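Local coordinates for GCN5-related N-acetyltransferase (Sphaerobacter thermophilus, PDB 3TT2), which probably transfers an acyl group, most likely acetyl from acetyl-coenzyme A, to an acceptor not identified here, at residues A[36-40]-A[132-136]; A[29-33]-A[90-96]; A[178-184]-A[217-221]. All coordinates share one frame; numbering follows the deposited sequence. Where two conformers were deposited one is given.

Contact 1 (A[36-40]-A[132-136]); sequences ADGDE and RASST
Arg132 and Asp39 bring opposite charges together where two loops of the N-terminal GNAT unit meet. Segment 36-40 leaves helix 23-36 through a Schellman motif at Gly38, and segment 132-136 passes from strand 125-132 to helix 136-144 through a type I beta turn spanning Arg132 to Ser135. The Arg132 chain sets out with CG anti to the carbonyl carbon (chi1 -79°) and then bends at chi2 and chi3, which carries the guanidinium edge to the Asp39 carboxylate, the two planes nearly coplanar. The pair forms a salt bridge, with NH2 of Arg132 modelled 2.6 Å from OD1 of Asp39, but the end groups are placed too close together and the exact bonding is doubtful. Arg132 NH1 also makes a salt bridge to a sulfate ion, probably from the crystallisation liquor, and His308 on strand 305-316 touches both Arg132 and Asp39. Closer to the backbone, Arg132 CG rests 3.6 Å from Asp37 OD2. That carboxylate stands almost perpendicular to the guanidinium (85°), and its OD2 stays 4.7 Å from Arg132 NH2, where the opposite charges could still attract without pairing. The backbone of Ala133 hydrogen-bonds to Arg309, tying the turn to strand 305-316. Ser134 then joins the two loops directly: its OG donates to Asp37 O at 3.2 Å, arriving in the carbonyl plane on a lone pair with a C=O...donor angle of 120°. The same hydroxyl also sits above one guanidinium face of Arg132, offset toward the rim. Ser135, at the N-cap position of helix 136-144, meets the Asp37 carboxylate from the other loop. Shortening Asp37 to an alanine is likely to open a gap between Arg132 CG and Ser135 CB and to take a nearby negative charge from the arginine. In the model Ser135 CB lies 3.7 Å from Asp37 OD1.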
ATOM      1  N   ALA A  36      -1.201  20.358   1.982  1.00113.72           N
ATOM      2  CA  ALA A  36      -2.464  20.906   1.486  1.00115.95           C
ATOM      3  C   ALA A  36      -3.657  19.995   1.797  1.00122.42           C
ATOM      4  O   ALA A  36      -4.760  20.473   2.068  1.00130.13           O
ATOM      5  CB  ALA A  36      -2.379  21.194  -0.001  1.00108.01           C
ATOM      6  N   ASP A  37      -3.428  18.684   1.775  1.00117.83           N
ATOM      7  CA  ASP A  37      -4.484  17.722   2.067  1.00116.07           C
ATOM      8  C   ASP A  37      -4.857  17.753   3.547  1.00117.73           C
ATOM      9  O   ASP A  37      -5.840  17.140   3.961  1.00124.47           O
ATOM     10  CB  ASP A  37      -4.055  16.303   1.677  1.00118.96           C
ATOM     11  CG  ASP A  37      -3.560  16.200   0.236  1.00120.20           C
ATOM     12  OD1 ASP A  37      -3.857  17.101  -0.578  1.00126.94           O
ATOM     13  OD2 ASP A  37      -2.873  15.202  -0.080  1.00112.35           O
ATOM     14  N   GLY A  38      -4.064  18.457   4.346  1.00111.18           N
ATOM     15  CA  GLY A  38      -4.328  18.554   5.765  1.00115.05           C
ATOM     16  C   GLY A  38      -3.444  17.641   6.591  1.00120.96           C
ATOM     17  O   GLY A  38      -3.513  17.634   7.823  1.00130.84           O
ATOM     18  N   ASP A  39      -2.615  16.857   5.917  1.00115.48           N
ATOM     19  CA  ASP A  39      -1.690  15.984   6.620  1.00120.47           C
ATOM     20  C   ASP A  39      -0.474  16.747   7.103  1.00128.54           C
ATOM     21  O   ASP A  39      -0.131  17.801   6.568  1.00133.26           O
ATOM     22  CB  ASP A  39      -1.274  14.811   5.743  1.00121.47           C
ATOM     23  CG  ASP A  39      -2.441  14.206   5.022  1.00125.94           C
ATOM     24  OD1 ASP A  39      -3.592  14.571   5.343  1.00128.75           O
ATOM     25  OD2 ASP A  39      -2.229  13.361   4.127  1.00126.19           O
ATOM     26  N   GLU A  40       0.162  16.222   8.140  1.00131.98           N
ATOM     27  CA  GLU A  40       1.423  16.774   8.586  1.00136.16           C
ATOM     28  C   GLU A  40       2.484  16.444   7.547  1.00139.44           C
ATOM     29  O   GLU A  40       2.413  15.408   6.880  1.00131.92           O
ATOM     30  CB  GLU A  40       1.821  16.184   9.939  1.00134.52           C
ATOM     31  CG  GLU A  40       2.882  16.985  10.681  1.00141.01           C
ATOM     32  CD  GLU A  40       2.276  18.002  11.629  1.00149.62           C
ATOM     33  OE1 GLU A  40       1.411  17.600  12.440  1.00152.23           O
ATOM     34  OE2 GLU A  40       2.652  19.196  11.560  1.00151.81           O
ATOM     35  N   ARG A 132      -6.268  10.870  -2.116  1.00 62.39           N
ATOM     36  CA  ARG A 132      -6.761  11.288  -0.814  1.00 73.66           C
ATOM     37  C   ARG A 132      -8.218  11.718  -0.927  1.00 72.07           C
ATOM     38  O   ARG A 132      -8.557  12.540  -1.777  1.00 72.97           O
ATOM     39  CB  ARG A 132      -5.935  12.452  -0.274  1.00 78.97           C
ATOM     40  CG  ARG A 132      -4.605  12.050   0.322  1.00 80.55           C
ATOM     41  CD  ARG A 132      -4.789  11.114   1.506  1.00 80.48           C
ATOM     42  NE  ARG A 132      -5.874  11.536   2.376  1.00 82.53           N
ATOM     43  CZ  ARG A 132      -5.709  12.367   3.393  1.00 94.22           C
ATOM     44  NH1 ARG A 132      -6.738  12.716   4.151  1.00 99.05           N
ATOM     45  NH2 ARG A 132      -4.503  12.844   3.644  1.00 97.56           N
ATOM     46  N   ALA A 133      -9.073  11.168  -0.067  1.00 72.82           N
ATOM     47  CA  ALA A 133     -10.498  11.505  -0.087  1.00 79.77           C
ATOM     48  C   ALA A 133     -10.709  13.004   0.076  1.00 86.66           C
ATOM     49  O   ALA A 133     -11.673  13.571  -0.452  1.00 87.33           O
ATOM     50  CB  ALA A 133     -11.260  10.740   0.995  1.00 73.60           C
ATOM     51  N   SER A 134      -9.781  13.640   0.783  1.00 92.13           N
ATOM     52  CA  SER A 134      -9.906  15.051   1.132  1.00 99.61           C
ATOM     53  C   SER A 134      -9.706  16.049  -0.019  1.00103.19           C
ATOM     54  O   SER A 134     -10.352  17.103  -0.022  1.00106.46           O
ATOM     55  CB  SER A 134      -8.980  15.400   2.303  1.00 99.66           C
ATOM     56  OG  SER A 134      -7.626  15.383   1.895  1.00100.05           O
ATOM     57  N   SER A 135      -8.859  15.734  -1.004  1.00100.12           N
ATOM     58  CA  SER A 135      -8.529  16.760  -1.996  1.00102.52           C
ATOM     59  C   SER A 135      -9.423  16.721  -3.228  1.00104.74           C
ATOM     60  O   SER A 135      -9.298  15.870  -4.109  1.00102.08           O
ATOM     61  CB  SER A 135      -7.044  16.727  -2.389  1.00 95.44           C
ATOM     62  OG  SER A 135      -6.598  15.430  -2.734  1.00 82.88           O
ATOM     63  N   THR A 136     -10.272  17.732  -3.301  1.00 94.50           N
ATOM     64  CA  THR A 136     -11.324  17.800  -4.285  1.00100.50           C
ATOM     65  C   THR A 136     -10.719  18.102  -5.628  1.00 99.61           C
ATOM     66  O   THR A 136     -11.309  17.804  -6.660  1.00100.92           O
ATOM     67  CB  THR A 136     -12.309  18.909  -3.906  1.00107.67           C
ATOM     68  OG1 THR A 136     -11.573  20.074  -3.488  1.00106.86           O
ATOM     69  CG2 THR A 136     -13.185  18.435  -2.763  1.00106.89           C
TER

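Contact 2 (A[29-33]-A[90-96]); sequences LIAAC and YVHPRFR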
ATOM      1  N   LEU A  29       8.527  18.371  -2.177  1.00 90.33           N
ATOM      2  CA  LEU A  29       7.369  18.481  -3.046  1.00 93.72           C
ATOM      3  C   LEU A  29       6.201  17.678  -2.470  1.00 96.40           C
ATOM      4  O   LEU A  29       5.064  18.147  -2.441  1.00 96.59           O
ATOM      5  CB  LEU A  29       7.714  18.011  -4.458  1.00 89.12           C
ATOM      6  CG  LEU A  29       6.564  17.545  -5.352  1.00 85.76           C
ATOM      7  CD1 LEU A  29       5.530  18.634  -5.560  1.00 89.39           C
ATOM      8  CD2 LEU A  29       7.112  17.085  -6.689  1.00 85.55           C
ATOM      9  N   ILE A  30       6.490  16.465  -2.011  1.00 97.23           N
ATOM     10  CA  ILE A  30       5.475  15.620  -1.388  1.00 89.68           C
ATOM     11  C   ILE A  30       4.978  16.276  -0.116  1.00 95.43           C
ATOM     12  O   ILE A  30       3.791  16.224   0.206  1.00 94.46           O
ATOM     13  CB  ILE A  30       6.046  14.254  -0.970  1.00 86.25           C
ATOM     14  CG1 ILE A  30       6.877  13.631  -2.092  1.00 84.62           C
ATOM     15  CG2 ILE A  30       4.928  13.330  -0.536  1.00 88.98           C
ATOM     16  CD1 ILE A  30       6.143  13.501  -3.374  1.00 80.77           C
ATOM     17  N   ALA A  31       5.906  16.878   0.618  1.00 94.72           N
ATOM     18  CA  ALA A  31       5.572  17.519   1.875  1.00 94.87           C
ATOM     19  C   ALA A  31       4.608  18.672   1.631  1.00100.10           C
ATOM     20  O   ALA A  31       3.605  18.811   2.330  1.00106.40           O
ATOM     21  CB  ALA A  31       6.825  17.995   2.563  1.00 94.84           C
ATOM     22  N   ALA A  32       4.908  19.485   0.625  1.00101.11           N
ATOM     23  CA  ALA A  32       4.044  20.607   0.271  1.00105.45           C
ATOM     24  C   ALA A  32       2.666  20.109  -0.145  1.00 99.94           C
ATOM     25  O   ALA A  32       1.651  20.736   0.171  1.00104.01           O
ATOM     26  CB  ALA A  32       4.674  21.446  -0.837  1.00107.30           C
ATOM     27  N   CYS A  33       2.639  18.973  -0.841  1.00 93.75           N
ATOM     28  CA  CYS A  33       1.387  18.333  -1.263  1.00 99.92           C
ATOM     29  C   CYS A  33       0.597  17.720  -0.103  1.00106.81           C
ATOM     30  O   CYS A  33      -0.619  17.916  -0.007  1.00105.18           O
ATOM     31  CB  CYS A  33       1.646  17.256  -2.319  1.00 90.27           C
ATOM     32  SG  CYS A  33       1.942  17.892  -3.970  1.00113.71           S
ATOM     33  N   TYR A  90       2.202  13.803  -7.800  1.00 76.06           N
ATOM     34  CA  TYR A  90       2.124  14.967  -6.906  1.00 77.30           C
ATOM     35  C   TYR A  90       2.359  16.202  -7.731  1.00 84.95           C
ATOM     36  O   TYR A  90       3.243  16.207  -8.581  1.00 86.18           O
ATOM     37  CB  TYR A  90       3.200  14.908  -5.821  1.00 76.03           C
ATOM     38  CG  TYR A  90       3.227  13.595  -5.086  1.00 79.72           C
ATOM     39  CD1 TYR A  90       2.580  13.444  -3.870  1.00 81.39           C
ATOM     40  CD2 TYR A  90       3.887  12.490  -5.622  1.00 78.23           C
ATOM     41  CE1 TYR A  90       2.597  12.233  -3.210  1.00 80.53           C
ATOM     42  CE2 TYR A  90       3.895  11.287  -4.976  1.00 72.87           C
ATOM     43  CZ  TYR A  90       3.256  11.164  -3.774  1.00 78.49           C
ATOM     44  OH  TYR A  90       3.286   9.948  -3.152  1.00 84.18           O
ATOM     45  N   VAL A  91       1.618  17.265  -7.454  1.00 89.87           N
ATOM     46  CA  VAL A  91       1.903  18.555  -8.079  1.00 91.61           C
ATOM     47  C   VAL A  91       1.926  19.615  -7.002  1.00 94.57           C
ATOM     48  O   VAL A  91       0.991  19.737  -6.214  1.00101.94           O
ATOM     49  CB  VAL A  91       0.898  18.937  -9.197  1.00123.22           C
ATOM     50  CG1 VAL A  91      -0.503  18.845  -8.699  1.00125.62           C
ATOM     51  CG2 VAL A  91       1.157  20.352  -9.702  1.00128.35           C
ATOM     52  N   HIS A  92       3.017  20.365  -6.962  1.00 90.35           N
ATOM     53  CA  HIS A  92       3.199  21.376  -5.944  1.00 94.73           C
ATOM     54  C   HIS A  92       2.021  22.343  -5.929  1.00100.23           C
ATOM     55  O   HIS A  92       1.579  22.802  -6.985  1.00 94.34           O
ATOM     56  CB  HIS A  92       4.502  22.117  -6.184  1.00 99.56           C
ATOM     57  CG  HIS A  92       5.047  22.761  -4.959  1.00104.71           C
ATOM     58  ND1 HIS A  92       4.503  23.907  -4.423  1.00108.77           N
ATOM     59  CD2 HIS A  92       6.071  22.409  -4.149  1.00108.62           C
ATOM     60  CE1 HIS A  92       5.178  24.242  -3.340  1.00117.27           C
ATOM     61  NE2 HIS A  92       6.134  23.350  -3.151  1.00117.59           N
ATOM     62  N   PRO A  93       1.505  22.645  -4.720  1.00103.26           N
ATOM     63  CA  PRO A  93       0.267  23.415  -4.504  1.00104.20           C
ATOM     64  C   PRO A  93       0.253  24.802  -5.162  1.00110.02           C
ATOM     65  O   PRO A  93      -0.818  25.389  -5.327  1.00114.48           O
ATOM     66  CB  PRO A  93       0.186  23.535  -2.977  1.00102.63           C
ATOM     67  CG  PRO A  93       0.914  22.321  -2.475  1.00100.66           C
ATOM     68  CD  PRO A  93       2.037  22.093  -3.457  1.00101.03           C
ATOM     69  N   ARG A  94       1.424  25.325  -5.508  1.00112.05           N
ATOM     70  CA  ARG A  94       1.518  26.582  -6.238  1.00118.59           C
ATOM     71  C   ARG A  94       1.246  26.417  -7.739  1.00117.43           C
ATOM     72  O   ARG A  94       0.832  27.368  -8.424  1.00121.01           O
ATOM     73  CB  ARG A  94       2.907  27.171  -6.048  1.00121.09           C
ATOM     74  CG  ARG A  94       4.007  26.273  -6.593  1.00118.12           C
ATOM     75  CD  ARG A  94       5.375  26.869  -6.362  1.00125.19           C
ATOM     76  NE  ARG A  94       5.656  27.046  -4.942  1.00128.65           N
ATOM     77  CZ  ARG A  94       6.628  27.815  -4.470  1.00138.25           C
ATOM     78  NH1 ARG A  94       6.814  27.918  -3.159  1.00143.03           N
ATOM     79  NH2 ARG A  94       7.410  28.485  -5.311  1.00141.54           N
ATOM     80  N   PHE A  95       1.510  25.214  -8.244  1.00106.95           N
ATOM     81  CA  PHE A  95       1.460  24.957  -9.677  1.00107.80           C
ATOM     82  C   PHE A  95       0.143  24.349 -10.166  1.00112.98           C
ATOM     83  O   PHE A  95       0.014  24.012 -11.344  1.00116.73           O
ATOM     84  CB  PHE A  95       2.639  24.086 -10.110  1.00104.69           C
ATOM     85  CG  PHE A  95       3.983  24.734  -9.923  1.00103.80           C
ATOM     86  CD1 PHE A  95       4.230  26.016 -10.384  1.00112.41           C
ATOM     87  CD2 PHE A  95       5.004  24.055  -9.279  1.00101.57           C
ATOM     88  CE1 PHE A  95       5.475  26.615 -10.210  1.00114.90           C
ATOM     89  CE2 PHE A  95       6.249  24.640  -9.099  1.00108.65           C
ATOM     90  CZ  PHE A  95       6.487  25.922  -9.566  1.00113.64           C
ATOM     91  N   ARG A  96      -0.823  24.183  -9.265  1.00115.90           N
ATOM     92  CA  ARG A  96      -2.116  23.601  -9.638  1.00116.48           C
ATOM     93  C   ARG A  96      -2.870  24.476 -10.661  1.00122.06           C
ATOM     94  O   ARG A  96      -2.811  25.710 -10.601  1.00128.87           O
ATOM     95  CB  ARG A  96      -2.989  23.358  -8.398  1.00115.42           C
ATOM     96  CG  ARG A  96      -2.225  23.142  -7.084  1.00114.40           C
ATOM     97  CD  ARG A  96      -1.873  21.671  -6.791  1.00105.55           C
ATOM     98  NE  ARG A  96      -2.698  21.076  -5.724  1.00104.61           N
ATOM     99  CZ  ARG A  96      -2.248  20.260  -4.763  1.00102.42           C
ATOM    100  NH1 ARG A  96      -0.964  19.927  -4.698  1.00100.17           N
ATOM    101  NH2 ARG A  96      -3.087  19.767  -3.858  1.00102.82           N
TER
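Val91 O, at the end of strand 84-91, is met by Cys33 SG from across the contact at 3.1 Å and by the Arg96 guanidinium from its own segment. Arg96 NH1 is modelled donating to Val91 O at a very short 2.5 Å, with an N-H...O angle of 137°, so the exact length is doubtful. Here the first helix of a GNAT fold, 23-36, packs on the strand leading into what is, by its family signature beginning at Arg96, probably the pyrophosphate-binding loop for acetyl-CoA. The arginine bends at chi2 and chi3 to return to the strand end, and Cys33 SG lies at the edge of its guanidinium, in plane, 3.6 Å from NH1. Arg96 NE forms a salt bridge to the sulfonate of a MES molecule, probably from the crystallisation liquor, an anion consistent with a pocket that in relatives receives the cofactor's phosphates.

Farther along the interface, Ile30 lays its CD1 over the centre of the Tyr90 ring, 3.3 Å from the centroid and 10° off the ring normal, a CH-pi contact. With CG1 beside the backbone N and CG2 anti to it (chi1 -47°), both branches of Ile30 reach the tyrosine, CG2 meeting the ring at CE1. Cys33 CB comes to the ring edge instead, and SG packs against Tyr90 CB. Tyr74 on strand 71-80 touches both Tyr90 and Leu29. Leu29 sends CD1 to the backbone of His92, 3.4 Å from its N, and to the root of that side chain, while the methyl of Ala32 sits over one face of the imidazole with CB 3.3 Å from NE2. Pro93 packs on the same alanine: its CD lies 3.8 Å from Ala32 CB, and its CG rests 3.2 Å from Ala32 O.

Contact 3 (A[178-184]-A[217-221]); sequences FVPGLDE and RKDPE
The Phe178 ring presents its edge to Pro220, whose CB lies near the ring plane 4.0 Å from CD2. Glu184 CG, from the same loop as the ring, also lies in plane at its edge, and Trp223 on strand 223-228 makes an edge-to-face stack with the Phe178 ring. Arg217 crosses obliquely, its CD approaching Phe178 CZ at 4.0 Å. With CG anti to the backbone N (chi1 176°), the Phe178 side chain brings the ring edge to Pro220.

At the edge of the Arg217 guanidinium is Glu184 OE2, 3.5 Å from NH1, a long salt bridge in which carboxylate and guanidinium stand nearly at right angles (88°). The arginine has other partners that probably fix its rotation more firmly: NH2 bonds to Leu210 O and NE to Thr213 OG1, both on helix 206-213. Glu184 is likewise engaged in its own loop, for OE1 accepts from Gly181 N at 2.6 Å through its syn lone pair.

The two prolines cross at about a right angle, with Pro180 CG 3.8 Å from Pro220 CG. The Phe178 carbonyl also meets the Pro220 ring, O lying 3.3 Å from Pro220 CB. The loop that offers these groups is tightened from within. Val179 O takes up Leu182 N and Asp183 N from opposite faces of its plane, and Val179 N donates to Asp183 OD2, an oxygen that also pairs with Arg176. Apolar rings and one long ion pair thus join the turn between strand 173-177 and helix 184-194 to the approach to strand 223-228, the beta1-alpha1 and alpha2-beta2 connections that open a GNAT fold, here in the C-terminal unit.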
ATOM      1  N   PHE A 178       5.755 -17.497  14.273  1.00 52.16           N
ATOM      2  CA  PHE A 178       6.283 -18.160  13.096  1.00 54.89           C
ATOM      3  C   PHE A 178       7.672 -18.732  13.369  1.00 65.96           C
ATOM      4  O   PHE A 178       8.561 -18.022  13.836  1.00 75.46           O
ATOM      5  CB  PHE A 178       6.381 -17.146  11.974  1.00 46.71           C
ATOM      6  CG  PHE A 178       7.009 -17.679  10.721  1.00 53.54           C
ATOM      7  CD1 PHE A 178       6.258 -18.408   9.806  1.00 59.21           C
ATOM      8  CD2 PHE A 178       8.339 -17.428  10.435  1.00 55.19           C
ATOM      9  CE1 PHE A 178       6.829 -18.888   8.627  1.00 64.12           C
ATOM     10  CE2 PHE A 178       8.918 -17.907   9.265  1.00 61.16           C
ATOM     11  CZ  PHE A 178       8.161 -18.635   8.359  1.00 64.13           C
ATOM     12  N   VAL A 179       7.866 -20.007  13.061  1.00 54.77           N
ATOM     13  CA  VAL A 179       9.163 -20.640  13.265  1.00 62.45           C
ATOM     14  C   VAL A 179       9.852 -20.958  11.942  1.00 62.89           C
ATOM     15  O   VAL A 179       9.498 -21.920  11.279  1.00 67.48           O
ATOM     16  CB  VAL A 179       8.975 -21.973  14.013  1.00 65.23           C
ATOM     17  CG1 VAL A 179      10.294 -22.745  14.106  1.00 61.41           C
ATOM     18  CG2 VAL A 179       8.364 -21.722  15.378  1.00 60.76           C
ATOM     19  N   PRO A 180      10.878 -20.189  11.583  1.00 64.50           N
ATOM     20  CA  PRO A 180      11.575 -20.405  10.304  1.00 61.03           C
ATOM     21  C   PRO A 180      12.103 -21.823  10.190  1.00 66.16           C
ATOM     22  O   PRO A 180      12.498 -22.402  11.201  1.00 73.89           O
ATOM     23  CB  PRO A 180      12.745 -19.435  10.377  1.00 59.19           C
ATOM     24  CG  PRO A 180      12.282 -18.340  11.344  1.00 58.78           C
ATOM     25  CD  PRO A 180      11.403 -19.040  12.342  1.00 61.22           C
ATOM     26  N   GLY A 181      12.089 -22.380   8.982  1.00 60.90           N
ATOM     27  CA  GLY A 181      12.600 -23.721   8.759  1.00 64.48           C
ATOM     28  C   GLY A 181      11.549 -24.763   9.034  1.00 72.35           C
ATOM     29  O   GLY A 181      11.752 -25.953   8.813  1.00 82.42           O
ATOM     30  N   LEU A 182      10.404 -24.304   9.514  0.82 68.78           N
ATOM     31  CA  LEU A 182       9.288 -25.172   9.834  0.82 68.55           C
ATOM     32  C   LEU A 182       8.038 -24.640   9.172  0.82 72.10           C
ATOM     33  O   LEU A 182       7.436 -25.283   8.306  0.82 77.65           O
ATOM     34  CB  LEU A 182       9.057 -25.189  11.339  0.82 61.04           C
ATOM     35  CG  LEU A 182       9.686 -26.321  12.130  0.82 58.70           C
ATOM     36  CD1 LEU A 182       9.313 -26.168  13.574  0.82 57.15           C
ATOM     37  CD2 LEU A 182       9.193 -27.645  11.603  0.82 60.71           C
ATOM     38  N   ASP A 183       7.643 -23.450   9.601  1.00 66.03           N
ATOM     39  CA  ASP A 183       6.323 -22.939   9.293  1.00 71.36           C
ATOM     40  C   ASP A 183       6.150 -22.277   7.928  1.00 76.98           C
ATOM     41  O   ASP A 183       5.059 -21.815   7.606  1.00 79.52           O
ATOM     42  CB  ASP A 183       5.854 -22.027  10.431  1.00 66.24           C
ATOM     43  CG  ASP A 183       5.699 -22.780  11.754  1.00 77.56           C
ATOM     44  OD1 ASP A 183       5.700 -24.032  11.740  1.00 85.15           O
ATOM     45  OD2 ASP A 183       5.559 -22.130  12.810  1.00 78.62           O
ATOM     46  N   GLU A 184       7.214 -22.234   7.129  1.00 74.97           N
ATOM     47  CA  GLU A 184       7.167 -21.565   5.821  1.00 68.97           C
ATOM     48  C   GLU A 184       5.986 -21.965   4.923  1.00 68.40           C
ATOM     49  O   GLU A 184       5.130 -21.141   4.620  1.00 71.50           O
ATOM     50  CB  GLU A 184       8.486 -21.738   5.063  1.00 64.30           C
ATOM     51  CG  GLU A 184       9.522 -20.671   5.334  1.00 60.51           C
ATOM     52  CD  GLU A 184      10.378 -20.960   6.552  1.00 67.99           C
ATOM     53  OE1 GLU A 184      10.296 -22.069   7.113  1.00 69.38           O
ATOM     54  OE2 GLU A 184      11.149 -20.066   6.953  1.00 80.08           O
ATOM     55  N   ARG A 217      11.106 -12.473   7.298  1.00 74.42           N
ATOM     56  CA  ARG A 217      11.193 -13.757   7.998  1.00 68.06           C
ATOM     57  C   ARG A 217      12.468 -13.908   8.831  1.00 81.50           C
ATOM     58  O   ARG A 217      12.629 -14.892   9.558  1.00 82.37           O
ATOM     59  CB  ARG A 217      11.060 -14.915   7.020  1.00 67.82           C
ATOM     60  CG  ARG A 217       9.692 -14.997   6.404  1.00 69.91           C
ATOM     61  CD  ARG A 217       9.547 -16.193   5.504  1.00 68.55           C
ATOM     62  NE  ARG A 217      10.178 -15.991   4.205  1.00 72.25           N
ATOM     63  CZ  ARG A 217      11.227 -16.687   3.780  1.00 78.18           C
ATOM     64  NH1 ARG A 217      11.754 -17.614   4.566  1.00 82.29           N
ATOM     65  NH2 ARG A 217      11.742 -16.473   2.576  1.00 80.34           N
ATOM     66  N   LYS A 218      13.361 -12.925   8.713  1.00 72.92           N
ATOM     67  CA  LYS A 218      14.541 -12.819   9.563  1.00 71.10           C
ATOM     68  C   LYS A 218      14.156 -12.110  10.871  1.00 77.05           C
ATOM     69  O   LYS A 218      15.007 -11.861  11.722  1.00 72.73           O
ATOM     70  CB  LYS A 218      15.660 -12.061   8.844  1.00 71.48           C
ATOM     71  CG  LYS A 218      16.187 -12.765   7.593  1.00 87.22           C
ATOM     72  CD  LYS A 218      17.411 -12.050   6.975  1.00 88.58           C
ATOM     73  CE  LYS A 218      17.112 -10.594   6.615  1.00 92.25           C
ATOM     74  NZ  LYS A 218      18.237  -9.893   5.907  1.00 97.83           N
ATOM     75  N   ASP A 219      12.869 -11.769  10.997  1.00 79.38           N
ATOM     76  CA  ASP A 219      12.293 -11.117  12.178  1.00 74.58           C
ATOM     77  C   ASP A 219      10.938 -11.755  12.495  1.00 78.42           C
ATOM     78  O   ASP A 219       9.905 -11.095  12.421  1.00 72.79           O
ATOM     79  CB  ASP A 219      12.075  -9.653  11.860  1.00 72.72           C
ATOM     80  CG  ASP A 219      11.834  -8.809  13.087  1.00 74.72           C
ATOM     81  OD1 ASP A 219      11.606  -9.366  14.187  1.00 85.36           O
ATOM     82  OD2 ASP A 219      11.877  -7.568  12.941  1.00 76.33           O
ATOM     83  N   PRO A 220      10.944 -13.046  12.846  1.00 59.39           N
ATOM     84  CA  PRO A 220       9.743 -13.869  13.016  1.00 58.50           C
ATOM     85  C   PRO A 220       8.911 -13.482  14.236  1.00 64.03           C
ATOM     86  O   PRO A 220       7.757 -13.898  14.336  1.00 62.97           O
ATOM     87  CB  PRO A 220      10.302 -15.276  13.209  1.00 57.99           C
ATOM     88  CG  PRO A 220      11.803 -15.126  13.299  1.00 58.79           C
ATOM     89  CD  PRO A 220      12.131 -13.698  13.413  1.00 58.44           C
ATOM     90  N   GLU A 221       9.505 -12.725  15.157  1.00 63.83           N
ATOM     91  CA  GLU A 221       8.836 -12.268  16.370  1.00 66.12           C
ATOM     92  C   GLU A 221       7.482 -11.625  16.025  1.00 60.85           C
ATOM     93  O   GLU A 221       6.510 -11.739  16.780  1.00 61.02           O
ATOM     94  CB  GLU A 221       9.736 -11.235  17.052  1.00 85.05           C
ATOM     95  CG  GLU A 221       9.971 -11.364  18.565  1.00 99.65           C
ATOM     96  CD  GLU A 221      10.874 -10.231  19.113  1.00114.47           C
ATOM     97  OE1 GLU A 221      12.108 -10.436  19.215  1.00120.77           O
ATOM     98  OE2 GLU A 221      10.356  -9.133  19.437  1.00112.94           O
TER

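In the fold
Contacts 1 and 2 are neighbours in the N-terminal GNAT unit, their centres 11 Å apart, and both use helix 23-36: contact 2 its middle, contact 1 the loop beyond its C-terminal end. Their segments alternate along the chain: helix 23-36 packs on strand 84-91, and the loop after the helix meets the end of strand 125-132, the parallel neighbour of strand 84-91. They touch where Ala36 CB approaches Pro93 CG at 4.3 Å. Contact 3 follows later, in the C-terminal unit on the opposite side of the chain's centre, about 39 and 42 Å away between centres. Strand 305-316, paired with strand 125-132, carries the second unit's chain back to contact 1.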